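Local coordinates for protein probable porin (PDB 4FSP) that probably acts as an outer-membrane porin, an OprD-type beta-barrel that would let small solutes cross the bacterial outer membrane, at residues L121-L126 and Q146-T151; F280-Q285 and W320-D325. One frame throughout, in Å; residues are numbered along the deposited sequence.

Along the chain from the N terminus, interaction 1 comes first: strand 119-123 leads into a loop, and the return strand 148-152 pairs with it, so that 121-126 with 146-151 closes that loop at its base. Interaction 2 repeats the plan later, where strand 278-288 meets strand 318-327 and 280-285 with 320-325 closes a second, longer excursion. The two follow in series, neither nested nor crossed, with centres 35 Å apart on opposite sides of the chain's centre. Each ties neighbouring strands of the barrel wall. The excursions themselves meet, because short strand 134-135 in the first pairs antiparallel with 299-300 in the second.

Interaction 1 of 2, residues L121-L126 and Q146-T151; sequences LKVGGL and QGALLT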
# COMPACT_ATOMS: atom_id res chain seq x y z
N LEU A 121 7.04 -20.24 -0.85
CA LEU A 121 5.75 -20.28 -1.53
C LEU A 121 4.66 -20.12 -0.48
O LEU A 121 4.64 -20.86 0.51
CB LEU A 121 5.57 -21.62 -2.26
CG LEU A 121 4.18 -21.81 -2.88
CD1 LEU A 121 3.96 -20.75 -3.95
CD2 LEU A 121 3.99 -23.23 -3.46
N LYS A 122 3.78 -19.14 -0.68
CA LYS A 122 2.61 -18.98 0.17
C LYS A 122 1.34 -19.30 -0.62
O LYS A 122 1.20 -18.86 -1.77
CB LYS A 122 2.49 -17.54 0.69
CG LYS A 122 3.61 -17.10 1.63
CD LYS A 122 3.37 -15.66 2.09
CE LYS A 122 4.19 -15.33 3.32
NZ LYS A 122 3.66 -14.12 4.01
N VAL A 123 0.43 -20.05 -0.00
CA VAL A 123 -0.83 -20.38 -0.65
C VAL A 123 -1.99 -20.17 0.30
O VAL A 123 -2.01 -20.72 1.41
CB VAL A 123 -0.88 -21.84 -1.14
CG1 VAL A 123 -2.25 -22.12 -1.77
CG2 VAL A 123 0.22 -22.09 -2.14
N GLY A 124 -2.97 -19.38 -0.14
CA GLY A 124 -4.13 -19.07 0.68
C GLY A 124 -4.32 -17.57 0.78
O GLY A 124 -4.26 -16.87 -0.24
N GLY A 125 -4.52 -17.06 1.99
CA GLY A 125 -4.71 -15.64 2.21
C GLY A 125 -3.40 -14.89 1.99
O GLY A 125 -2.35 -15.31 2.49
N LEU A 126 -3.46 -13.80 1.25
CA LEU A 126 -2.27 -13.05 0.90
C LEU A 126 -2.52 -11.55 1.06
O LEU A 126 -3.61 -11.06 0.76
CB LEU A 126 -1.89 -13.33 -0.56
CG LEU A 126 -1.44 -14.75 -0.90
CD1 LEU A 126 -1.27 -14.89 -2.40
CD2 LEU A 126 -0.12 -15.07 -0.18
N GLN A 146 -6.91 -14.11 -2.14
CA GLN A 146 -6.61 -15.54 -2.18
C GLN A 146 -5.77 -15.83 -3.41
O GLN A 146 -6.02 -15.28 -4.48
CB GLN A 146 -7.88 -16.39 -2.22
CG GLN A 146 -8.83 -16.22 -1.01
CD GLN A 146 -8.19 -16.63 0.32
OE1 GLN A 146 -7.43 -17.60 0.38
NE2 GLN A 146 -8.52 -15.90 1.38
N GLY A 147 -4.78 -16.69 -3.24
CA GLY A 147 -4.01 -17.18 -4.36
C GLY A 147 -2.72 -17.82 -3.90
O GLY A 147 -2.66 -18.44 -2.84
N ALA A 148 -1.68 -17.70 -4.73
CA ALA A 148 -0.39 -18.30 -4.44
C ALA A 148 0.67 -17.30 -4.84
O ALA A 148 0.58 -16.68 -5.90
CB ALA A 148 -0.21 -19.58 -5.23
N LEU A 149 1.68 -17.14 -4.00
CA LEU A 149 2.75 -16.20 -4.29
C LEU A 149 4.10 -16.83 -3.99
O LEU A 149 4.33 -17.31 -2.88
CB LEU A 149 2.56 -14.93 -3.46
CG LEU A 149 3.65 -13.87 -3.59
CD1 LEU A 149 3.74 -13.36 -5.03
CD2 LEU A 149 3.40 -12.73 -2.61
N LEU A 150 4.98 -16.82 -4.99
CA LEU A 150 6.30 -17.39 -4.84
C LEU A 150 7.32 -16.28 -4.85
O LEU A 150 7.32 -15.43 -5.75
CB LEU A 150 6.59 -18.37 -5.98
CG LEU A 150 8.01 -18.94 -6.07
CD1 LEU A 150 8.28 -19.91 -4.91
CD2 LEU A 150 8.21 -19.66 -7.39
N THR A 151 8.19 -16.27 -3.84
CA THR A 151 9.29 -15.32 -3.80
C THR A 151 10.57 -16.13 -3.78
O THR A 151 10.59 -17.26 -3.28
CB THR A 151 9.21 -14.38 -2.58
OG1 THR A 151 9.29 -15.15 -1.38
CG2 THR A 151 7.90 -13.59 -2.59
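Leu121 faces Leu150 in a non-hydrogen-bonded antiparallel pair, and its CD1 rests 4.1 Å from Leu150 CB. With CG anti to the backbone N (chi1 174°), the branch leans across to the partner strand. Lys122 is the hydrogen-bonded partner of Leu149: its N reaches Leu149 O at 2.9 Å, Leu149 N returns the bond to Lys122 O, and the extended amine chain leads away on the other face, touching Thr111. Val123 rejoins the face of Leu121; its CG2 lies 4.0 Å from Ala148 CB, a small apolar patch beside Leu121 and Leu150. Gly124 and Gly147 then exchange two backbone bonds just where both chains turn a corner. Their backbone angles would jam a CB against the preceding carbonyl oxygen, which explains glycine at both places. Gln146 bends at chi2 (-62°), and its OE1 lies 3.1 Å from Gly124 C, at the Gly124-Gly125 peptide, but the Gly125 N-H is too badly angled for a hydrogen bond; Gln146 NE2 makes a weak one to Asp109. Beyond Gly125, whose O accepts from Thr111, the chain has turned enough for buried Leu126 to fold back: CD1 lies 3.6 Å from Gly147 C and 4.0 Å from Leu149 CB. Paired strands bending together at glycines before a long loop fit the base of the third extracellular loop of OprD-family barrels, which folds into the lumen.

Interaction 2 of 2, residues F280-Q285 and W320-D325; sequences FGLGYQ and WQLRYD. With C8E ((hydroxyethyloxy)tri(ethyloxy)octane), chain C.
Tyr284 directs its ring edge at the face of the Trp320 indole: CD1 stands over the ring system, 3.4 Å from Trp320 CE2, with the planes at 51°. Tyr284 CB also sits over the six-membered ring, a CH-pi contact 4.2 Å from its centroid. Trp320 CG is anti to its own carbonyl carbon (chi1 -75°), which swings the broad indole across to the neighbouring strand. Next along this face, Leu282 and Leu322 run side by side, their CD1 methyls 3.5 Å apart. Phe280 and Tyr324 also point the same way, but their rings meet obliquely; Phe280 CE2 approaches the edge of the Tyr324 ring, 3.6 Å from Tyr324 CD1. The detergent C8E lays its alkyl chain over one Tyr324 face, C5 lying 3.8 Å from Tyr324 CZ, while Tyr324 OH hydrogen-bonds to Gln278.

Gly281 and Gly283 alternate with these residues and exchange backbone hydrogen bonds with Arg323 and Gln321. A side chain on Gly283 would crowd Gln321 NE2, which bonds to Asn305 and Val304. On this same face, Arg323 grips Asp325 side-on, Arg323 NE 2.7 Å from Asp325 OD1 and Arg323 NH2 2.8 Å from Asp325 OD2.

One face is therefore aromatic and aliphatic, consistent with a membrane-facing surface, where the detergent has bound; the other, probably lumenal since Asn305 and Val304 meet it, carries amides and an Arg323-Asp325 salt bridge whose charges probably largely offset each other, with Arg341 also touching Arg323.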
# COMPACT_ATOMS: atom_id res chain seq x y z
N PHE A 280 12.00 16.87 4.23
CA PHE A 280 11.35 17.71 3.25
C PHE A 280 11.26 16.95 1.93
O PHE A 280 12.25 16.41 1.44
CB PHE A 280 12.12 19.01 3.04
CG PHE A 280 12.40 19.78 4.30
CD1 PHE A 280 13.51 19.49 5.07
CD2 PHE A 280 11.58 20.83 4.68
CE1 PHE A 280 13.78 20.21 6.22
CE2 PHE A 280 11.86 21.55 5.83
CZ PHE A 280 12.95 21.24 6.60
N GLY A 281 10.08 16.93 1.34
CA GLY A 281 9.85 16.10 0.19
C GLY A 281 9.18 16.86 -0.92
O GLY A 281 8.35 17.74 -0.70
N LEU A 282 9.54 16.47 -2.14
CA LEU A 282 9.03 17.06 -3.35
C LEU A 282 8.60 15.87 -4.17
O LEU A 282 9.38 14.91 -4.33
CB LEU A 282 10.15 17.81 -4.06
CG LEU A 282 9.85 18.42 -5.42
CD1 LEU A 282 8.76 19.46 -5.28
CD2 LEU A 282 11.11 19.06 -6.00
N GLY A 283 7.37 15.90 -4.67
CA GLY A 283 6.88 14.80 -5.47
C GLY A 283 6.33 15.36 -6.77
O GLY A 283 5.86 16.51 -6.80
N TYR A 284 6.43 14.57 -7.84
CA TYR A 284 5.88 15.00 -9.12
C TYR A 284 5.28 13.81 -9.83
O TYR A 284 5.80 12.70 -9.76
CB TYR A 284 6.95 15.65 -10.00
CG TYR A 284 6.44 15.99 -11.39
CD1 TYR A 284 5.66 17.12 -11.61
CD2 TYR A 284 6.73 15.18 -12.47
CE1 TYR A 284 5.18 17.42 -12.88
CE2 TYR A 284 6.27 15.48 -13.74
CZ TYR A 284 5.50 16.60 -13.94
OH TYR A 284 5.05 16.89 -15.21
N GLN A 285 4.20 14.06 -10.57
CA GLN A 285 3.43 12.96 -11.13
C GLN A 285 2.72 13.41 -12.39
O GLN A 285 2.25 14.55 -12.47
CB GLN A 285 2.43 12.46 -10.08
CG GLN A 285 1.51 11.34 -10.51
CD GLN A 285 0.85 10.67 -9.31
OE1 GLN A 285 1.51 10.02 -8.49
NE2 GLN A 285 -0.47 10.85 -9.19
N TRP A 320 2.02 18.22 -8.48
CA TRP A 320 3.21 18.49 -7.67
C TRP A 320 2.86 18.32 -6.22
O TRP A 320 1.73 18.61 -5.81
CB TRP A 320 3.66 19.95 -7.84
CG TRP A 320 4.34 20.22 -9.13
CD1 TRP A 320 3.78 20.75 -10.26
CD2 TRP A 320 5.72 19.99 -9.43
NE1 TRP A 320 4.73 20.86 -11.25
CE2 TRP A 320 5.93 20.40 -10.77
CE3 TRP A 320 6.80 19.47 -8.70
CZ2 TRP A 320 7.18 20.30 -11.39
CZ3 TRP A 320 8.04 19.38 -9.32
CH2 TRP A 320 8.22 19.79 -10.65
N GLN A 321 3.83 17.89 -5.42
CA GLN A 321 3.61 17.70 -4.00
C GLN A 321 4.77 18.29 -3.21
O GLN A 321 5.94 18.13 -3.60
CB GLN A 321 3.46 16.20 -3.65
CG GLN A 321 3.19 15.90 -2.15
CD GLN A 321 3.40 14.43 -1.78
OE1 GLN A 321 3.52 14.09 -0.60
NE2 GLN A 321 3.44 13.56 -2.79
N LEU A 322 4.43 18.97 -2.12
CA LEU A 322 5.40 19.37 -1.10
C LEU A 322 5.00 18.67 0.18
O LEU A 322 3.82 18.61 0.52
CB LEU A 322 5.37 20.87 -0.84
CG LEU A 322 6.24 21.82 -1.66
CD1 LEU A 322 6.94 21.11 -2.79
CD2 LEU A 322 5.39 22.98 -2.17
N ARG A 323 5.98 18.18 0.92
CA ARG A 323 5.67 17.44 2.13
C ARG A 323 6.71 17.73 3.21
O ARG A 323 7.90 17.82 2.94
CB ARG A 323 5.62 15.94 1.82
CG ARG A 323 5.65 15.07 3.05
CD ARG A 323 5.45 13.59 2.73
NE ARG A 323 5.64 12.81 3.95
CZ ARG A 323 5.07 11.63 4.20
NH1 ARG A 323 4.25 11.08 3.30
NH2 ARG A 323 5.31 11.01 5.34
N TYR A 324 6.24 17.88 4.45
CA TYR A 324 7.14 18.06 5.57
C TYR A 324 6.82 17.07 6.67
O TYR A 324 5.66 16.95 7.07
CB TYR A 324 7.01 19.48 6.11
CG TYR A 324 7.74 19.69 7.42
CD1 TYR A 324 9.10 19.94 7.44
CD2 TYR A 324 7.06 19.64 8.63
CE1 TYR A 324 9.78 20.14 8.63
CE2 TYR A 324 7.74 19.84 9.83
CZ TYR A 324 9.10 20.09 9.82
OH TYR A 324 9.79 20.29 10.99
N ASP A 325 7.83 16.36 7.16
CA ASP A 325 7.68 15.49 8.32
C ASP A 325 8.55 15.98 9.47
O ASP A 325 9.63 16.52 9.24
CB ASP A 325 8.09 14.05 8.01
CG ASP A 325 7.21 13.41 6.97
OD1 ASP A 325 7.40 13.66 5.76
OD2 ASP A 325 6.31 12.64 7.38
C1 C8E C . 4.88 23.42 7.79
C2 C8E C . 6.34 23.71 7.47
C3 C8E C . 7.20 23.64 8.73
C4 C8E C . 8.69 23.79 8.42
C5 C8E C . 9.54 23.86 9.69
C6 C8E C . 11.01 23.72 9.32
C7 C8E C . 11.99 24.01 10.45
C8 C8E C . 13.40 23.86 9.88
O9 C8E C . 14.40 24.52 10.63
C10 C8E C . 15.24 23.60 11.29
C11 C8E C . 16.54 23.41 10.50
O12 C8E C . 17.10 22.15 10.83